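Local coordinates for protein acyl-ACP thioesterase (PDB 2ESS) that probably hydrolyses fatty acyl-ACP thioesters, releasing free fatty acids in lipid synthesis, and binds calcium ions, at residues D169-I172 and N173-N177. Sequence-based numbering, arbitrary orientation.
With CA (calcium ion), chain B.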
loop_
_atom_site.group_PDB
_atom_site.type_symbol
_atom_site.label_atom_id
_atom_site.label_comp_id
_atom_site.label_asym_id
_atom_site.label_seq_id
_atom_site.Cartn_x
_atom_site.Cartn_y
_atom_site.Cartn_z
ATOM N N ASP A 169 -5.112 -9.519 1.113
ATOM C CA ASP A 169 -6.060 -8.868 2.009
ATOM C C ASP A 169 -5.792 -9.064 3.489
ATOM O O ASP A 169 -6.279 -8.269 4.276
ATOM C CB ASP A 169 -7.499 -9.332 1.743
ATOM C CG ASP A 169 -7.992 -8.943 0.355
ATOM O OD1 ASP A 169 -7.929 -7.739 0.010
ATOM O OD2 ASP A 169 -8.415 -9.858 -0.392
ATOM N N ILE A 170 -4.986 -10.058 3.861
ATOM C CA ILE A 170 -4.966 -10.558 5.238
ATOM C C ILE A 170 -3.794 -10.024 6.013
ATOM O O ILE A 170 -2.672 -10.026 5.512
ATOM C CB ILE A 170 -4.947 -12.094 5.249
ATOM C CG1 ILE A 170 -6.053 -12.648 4.348
ATOM C CG2 ILE A 170 -5.059 -12.671 6.690
ATOM C CD1 ILE A 170 -7.487 -12.282 4.805
ATOM N N ASP A 171 -4.075 -9.555 7.230
ATOM C CA ASP A 171 -3.063 -9.076 8.170
ATOM C C ASP A 171 -2.537 -10.174 9.098
ATOM O O ASP A 171 -2.880 -11.374 8.956
ATOM C CB ASP A 171 -3.606 -7.878 8.997
ATOM C CG ASP A 171 -4.750 -8.265 9.988
ATOM O OD1 ASP A 171 -4.922 -9.430 10.422
ATOM O OD2 ASP A 171 -5.500 -7.340 10.341
ATOM N N ILE A 172 -1.714 -9.754 10.058
ATOM C CA ILE A 172 -1.054 -10.674 10.979
ATOM C C ILE A 172 -2.027 -11.467 11.849
ATOM O O ILE A 172 -1.677 -12.532 12.289
ATOM C CB ILE A 172 -0.062 -9.921 11.915
ATOM C CG1 ILE A 172 0.951 -10.892 12.533
ATOM C CG2 ILE A 172 -0.842 -9.024 12.947
ATOM C CD1 ILE A 172 2.149 -10.175 13.256
ATOM N N ASN A 173 -3.226 -10.941 12.090
ATOM C CA ASN A 173 -4.216 -11.644 12.904
ATOM C C ASN A 173 -5.098 -12.535 12.064
ATOM O O ASN A 173 -6.025 -13.133 12.579
ATOM C CB ASN A 173 -5.086 -10.668 13.681
ATOM C CG ASN A 173 -4.266 -9.688 14.494
ATOM O OD1 ASN A 173 -4.405 -8.482 14.345
ATOM N ND2 ASN A 173 -3.381 -10.211 15.331
ATOM N N GLY A 174 -4.817 -12.629 10.766
ATOM C CA GLY A 174 -5.560 -13.554 9.938
ATOM C C GLY A 174 -6.865 -12.980 9.458
ATOM O O GLY A 174 -7.698 -13.709 8.941
ATOM N N HIS A 175 -7.055 -11.670 9.581
ATOM C CA HIS A 175 -8.288 -11.138 9.021
ATOM C C HIS A 175 -8.023 -10.083 7.956
ATOM O O HIS A 175 -6.921 -9.565 7.806
ATOM C CB HIS A 175 -9.263 -10.653 10.105
ATOM C CG HIS A 175 -8.679 -9.644 11.038
ATOM N ND1 HIS A 175 -8.667 -9.811 12.406
ATOM C CD2 HIS A 175 -8.093 -8.448 10.798
ATOM C CE1 HIS A 175 -8.094 -8.762 12.969
ATOM N NE2 HIS A 175 -7.729 -7.924 12.016
ATOM N N VAL A 176 -9.057 -9.843 7.165
ATOM C CA VAL A 176 -9.030 -8.825 6.166
ATOM C C VAL A 176 -8.818 -7.495 6.851
ATOM O O VAL A 176 -9.529 -7.141 7.784
ATOM C CB VAL A 176 -10.318 -8.821 5.320
ATOM C CG1 VAL A 176 -10.316 -7.601 4.373
ATOM C CG2 VAL A 176 -10.389 -10.068 4.567
ATOM N N ASN A 177 -7.808 -6.763 6.409
ATOM C CA ASN A 177 -7.417 -5.582 7.128
ATOM C C ASN A 177 -8.320 -4.376 6.806
ATOM O O ASN A 177 -9.036 -4.345 5.791
ATOM C CB ASN A 177 -5.876 -5.376 7.065
ATOM C CG ASN A 177 -5.402 -4.603 5.862
ATOM O OD1 ASN A 177 -6.011 -3.640 5.476
ATOM N ND2 ASN A 177 -4.232 -4.984 5.318
HETATM CA CA CA B . -6.359 -6.140 11.541
HETATM O O HOH W 1 -1.493 -12.616 15.761
HETATM O O HOH W 2 -7.133 -4.316 10.558
#
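Asp171 sets its carboxylate over the rim of the His175 imidazole, OD1 above one ring face and the two planes 67° apart. Its OD2 and the ring's NE2 are joined through the calcium ion, with a water as third ligand. Asp171 OD2 meets the calcium at 1.9 Å, short for this metal; His175 NE2, in one of the two conformers of that residue, lies 2.3 Å from it. With chi1 at 68°, CG of Asp171 lies between its own N and carbonyl carbon, and OD1 turns in to the loop's backbone. There Asn173 N at 2.8 Å and, by a longer bond, His175 N reach OD1 from opposite faces of the carboxylate plane. A type I turn from Asp171 to Gly174 closes with Gly174 N to Asp171 O, and the two arms of the loop are tied by Asp171 N to His175 O at 2.9 Å and Asn177 N to Asp169 O. On the other side of the backbone Ile170 lays CG2 on Gly174 CA, a tight 3.4 Å, while CD1 meets Val176 CG2 at 3.7 Å. Were Ile170 cut back to an alanine, a gap beside Gly174 and Val176 is likely to open, with loss of packing against Phe22 of the second subunit. At the segment's end, Asn177 caps helix 178-186 through OD1 to Arg180 N, and Asp169 bonds His184 of that helix. The loop thus joins the end of strand 161-164 to this helix of the C-terminal HotDog domain. One carboxylate both binds the metal and accepts two backbone N-H groups, consistent with a coupling of loop shape and calcium site.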